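Local coordinates for protein citrate synthase (Pyrobaculum aerophilum, PDB 2IBP) that probably catalyses the condensation of oxaloacetate with acetyl-CoA and water to give citrate and CoA, a step of the tricarboxylic acid cycle, at residues I301-S306 / A325-V330. Residues are numbered along the deposited sequence; the frame is centred on the assembly and turned at random.
Sequences IFKEFS and AIEQEV
K303 and E327 reach toward each other from opposite directions and form a bidentate salt bridge. NZ of K303 donates to both carboxylate oxygens, at 3.0 Å from E327 OE1 and 3.0 Å from E327 OE2. NZ meets each oxygen on its syn side. It stands 20° out of the carboxylate plane. The methylene next to the charge follows along, with K303 CE 3.6 Å from E327 OE2. The two backbones stay well apart: CA of K303 and CA of E327 are 10.4 Å from each other.

The two side chains span that gap. The K303 chain is extended throughout, with CG anti to the backbone N (chi1 172°). E327 also starts anti, but bends at chi2 (-140°), which brings its carboxylate round to the end of the lysine. OE2 of E327 has a second partner, the hydroxyl of Y295. The buried carboxylate is thus held at OE2 by two groups, and both would be expected to favour its charged form.

The bridge joins helix 297-313 to helix 319-332 in the largely helical citrate synthase fold. On the lysine side, K303 also touches W348, in the loop that holds D346, a predicted active-site residue. E304, next in sequence, is a magnesium-binding residue of this protein, and its OE1 forms a salt bridge with R307.

Behind K303, F302 and F305 pack on L206 of helix 198-210. F305 CD2 sits 3.7 Å above one face of the F302 ring, offset toward its rim. S306 OG donates to F302 O at 2.8 Å, from above the carbonyl plane, and the same oxygen accepts the backbone bond of S306 N. Elsewhere on helix 319-332, I326 touches F347 and V330 touches V273 of helix 269-276.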
ATOM      1  N   ILE A 301     -22.151  16.735  14.985  1.00 11.47           N
ATOM      2  CA  ILE A 301     -21.410  17.969  14.929  1.00  8.14           C
ATOM      3  C   ILE A 301     -21.416  18.567  13.534  1.00  6.97           C
ATOM      4  O   ILE A 301     -21.625  19.771  13.360  1.00  9.78           O
ATOM      5  CB  ILE A 301     -19.947  17.743  15.363  1.00  8.09           C
ATOM      6  CG1 ILE A 301     -19.894  17.238  16.808  1.00 10.29           C
ATOM      7  CG2 ILE A 301     -19.126  19.010  15.212  1.00 11.34           C
ATOM      8  CD1 ILE A 301     -18.537  16.697  17.227  1.00 13.05           C
ATOM      9  N   PHE A 302     -21.178  17.741  12.523  1.00  6.84           N
ATOM     10  CA  PHE A 302     -21.101  18.279  11.178  1.00  7.30           C
ATOM     11  C   PHE A 302     -22.464  18.728  10.655  1.00  9.31           C
ATOM     12  O   PHE A 302     -22.552  19.680   9.885  1.00 10.83           O
ATOM     13  CB  PHE A 302     -20.378  17.355  10.216  1.00  9.47           C
ATOM     14  CG  PHE A 302     -19.659  18.101   9.144  1.00  8.68           C
ATOM     15  CD1 PHE A 302     -18.545  18.862   9.454  1.00 10.67           C
ATOM     16  CD2 PHE A 302     -20.129  18.119   7.857  1.00 10.35           C
ATOM     17  CE1 PHE A 302     -17.904  19.597   8.497  1.00 10.67           C
ATOM     18  CE2 PHE A 302     -19.472  18.824   6.888  1.00 11.06           C
ATOM     19  CZ  PHE A 302     -18.348  19.570   7.212  1.00 13.34           C
ATOM     20  N   LYS A 303     -23.520  18.059  11.102  1.00  9.36           N
ATOM     21  CA  LYS A 303     -24.891  18.465  10.774  1.00  9.70           C
ATOM     22  C   LYS A 303     -25.121  19.920  11.205  1.00  8.74           C
ATOM     23  O   LYS A 303     -25.631  20.739  10.451  1.00 10.68           O
ATOM     24  CB  LYS A 303     -25.883  17.598  11.529  1.00 12.20           C
ATOM     25  CG  LYS A 303     -27.312  18.073  11.385  1.00 10.04           C
ATOM     26  CD  LYS A 303     -28.232  17.321  12.308  1.00 16.13           C
ATOM     27  CE  LYS A 303     -29.659  17.804  12.123  1.00 27.24           C
ATOM     28  NZ  LYS A 303     -30.571  17.175  13.108  1.00 31.27           N
ATOM     29  N   GLU A 304     -24.715  20.234  12.431  1.00  8.21           N
ATOM     30  CA  GLU A 304     -24.896  21.582  12.960  1.00 10.11           C
ATOM     31  C   GLU A 304     -24.090  22.613  12.193  1.00 11.63           C
ATOM     32  O   GLU A 304     -24.540  23.724  11.986  1.00 10.96           O
ATOM     33  CB  GLU A 304     -24.639  21.638  14.459  1.00 15.39           C
ATOM     34  CG  GLU A 304     -25.697  20.873  15.226  1.00 19.20           C
ATOM     35  CD  GLU A 304     -27.113  21.335  14.862  1.00 25.27           C
ATOM     36  OE1 GLU A 304     -27.338  22.564  14.755  1.00 26.47           O
ATOM     37  OE2 GLU A 304     -27.987  20.476  14.652  1.00 21.73           O
ATOM     38  N   PHE A 305     -22.865  22.272  11.820  1.00  7.58           N
ATOM     39  CA  PHE A 305     -22.111  23.158  10.962  1.00  7.88           C
ATOM     40  C   PHE A 305     -22.858  23.372   9.640  1.00  9.46           C
ATOM     41  O   PHE A 305     -22.947  24.490   9.127  1.00  9.61           O
ATOM     42  CB  PHE A 305     -20.726  22.597  10.639  1.00 10.10           C
ATOM     43  CG  PHE A 305     -20.109  23.288   9.493  1.00  7.58           C
ATOM     44  CD1 PHE A 305     -19.663  24.584   9.636  1.00  9.74           C
ATOM     45  CD2 PHE A 305     -20.159  22.739   8.225  1.00  8.23           C
ATOM     46  CE1 PHE A 305     -19.232  25.300   8.541  1.00 11.00           C
ATOM     47  CE2 PHE A 305     -19.726  23.466   7.136  1.00 10.34           C
ATOM     48  CZ  PHE A 305     -19.269  24.732   7.299  1.00 11.46           C
ATOM     49  N   SER A 306     -23.348  22.283   9.050  1.00 10.54           N
ATOM     50  CA  SER A 306     -24.040  22.358   7.771  1.00  9.71           C
ATOM     51  C   SER A 306     -25.256  23.272   7.867  1.00  8.55           C
ATOM     52  O   SER A 306     -25.538  24.031   6.945  1.00 10.71           O
ATOM     53  CB  SER A 306     -24.432  20.967   7.288  1.00 12.31           C
ATOM     54  OG  SER A 306     -23.280  20.154   7.174  1.00 12.94           O
ATOM     55  N   ALA A 325     -35.082  16.080   6.277  1.00  8.94           N
ATOM     56  CA  ALA A 325     -36.365  15.380   6.216  1.00 10.43           C
ATOM     57  C   ALA A 325     -36.166  13.878   6.372  1.00  8.38           C
ATOM     58  O   ALA A 325     -36.881  13.215   7.118  1.00 13.54           O
ATOM     59  CB  ALA A 325     -37.064  15.699   4.907  1.00 10.81           C
ATOM     60  N   ILE A 326     -35.170  13.358   5.669  1.00  9.27           N
ATOM     61  CA  ILE A 326     -34.847  11.955   5.737  1.00 10.35           C
ATOM     62  C   ILE A 326     -34.366  11.596   7.130  1.00 11.70           C
ATOM     63  O   ILE A 326     -34.794  10.599   7.712  1.00 11.71           O
ATOM     64  CB  ILE A 326     -33.795  11.604   4.694  1.00 11.46           C
ATOM     65  CG1 ILE A 326     -34.412  11.722   3.291  1.00 12.54           C
ATOM     66  CG2 ILE A 326     -33.233  10.185   4.924  1.00 10.31           C
ATOM     67  CD1 ILE A 326     -33.429  11.559   2.175  1.00 13.52           C
ATOM     68  N   GLU A 327     -33.483  12.423   7.678  1.00  9.82           N
ATOM     69  CA  GLU A 327     -32.977  12.178   9.018  1.00 10.70           C
ATOM     70  C   GLU A 327     -34.107  12.075  10.039  1.00 11.13           C
ATOM     71  O   GLU A 327     -34.136  11.154  10.846  1.00 14.23           O
ATOM     72  CB  GLU A 327     -32.015  13.291   9.450  1.00 11.83           C
ATOM     73  CG  GLU A 327     -31.351  12.990  10.770  1.00 13.05           C
ATOM     74  CD  GLU A 327     -31.228  14.200  11.659  1.00 17.85           C
ATOM     75  OE1 GLU A 327     -32.147  15.047  11.652  1.00 21.88           O
ATOM     76  OE2 GLU A 327     -30.273  14.246  12.456  1.00 15.11           O
ATOM     77  N   GLN A 328     -35.042  13.024  10.002  1.00 10.88           N
ATOM     78  CA  GLN A 328     -36.161  13.027  10.938  1.00 14.50           C
ATOM     79  C   GLN A 328     -36.986  11.744  10.854  1.00 19.15           C
ATOM     80  O   GLN A 328     -37.316  11.135  11.880  1.00 19.68           O
ATOM     81  CB  GLN A 328     -37.019  14.261  10.703  1.00 19.08           C
ATOM     82  CG  GLN A 328     -36.281  15.547  11.073  1.00 31.15           C
ATOM     83  CD  GLN A 328     -36.944  16.805  10.541  1.00 40.83           C
ATOM     84  OE1 GLN A 328     -36.349  17.885  10.565  1.00 50.51           O
ATOM     85  NE2 GLN A 328     -38.161  16.668  10.021  1.00 51.57           N
ATOM     86  N   GLU A 329     -37.197  11.264   9.636  1.00 13.81           N
ATOM     87  CA  GLU A 329     -37.952  10.038   9.431  1.00 17.50           C
ATOM     88  C   GLU A 329     -37.191   8.836   9.966  1.00 18.81           C
ATOM     89  O   GLU A 329     -37.760   7.986  10.662  1.00 20.12           O
ATOM     90  CB  GLU A 329     -38.315   9.861   7.956  1.00 19.16           C
ATOM     91  CG  GLU A 329     -39.289  10.924   7.456  1.00 15.31           C
ATOM     92  CD  GLU A 329     -40.627  10.910   8.202  1.00 29.91           C
ATOM     93  OE1 GLU A 329     -41.045   9.834   8.688  1.00 26.48           O
ATOM     94  OE2 GLU A 329     -41.285  11.970   8.260  1.00 41.64           O
ATOM     95  N   VAL A 330     -35.888   8.799   9.703  1.00 16.84           N
ATOM     96  CA  VAL A 330     -35.049   7.712  10.201  1.00 17.83           C
ATOM     97  C   VAL A 330     -35.080   7.652  11.735  1.00 22.70           C
ATOM     98  O   VAL A 330     -35.214   6.574  12.321  1.00 25.29           O
ATOM     99  CB  VAL A 330     -33.589   7.851   9.727  1.00 13.53           C
ATOM    100  CG1 VAL A 330     -32.655   6.998  10.600  1.00 14.05           C
ATOM    101  CG2 VAL A 330     -33.470   7.517   8.255  1.00 12.07           C
TER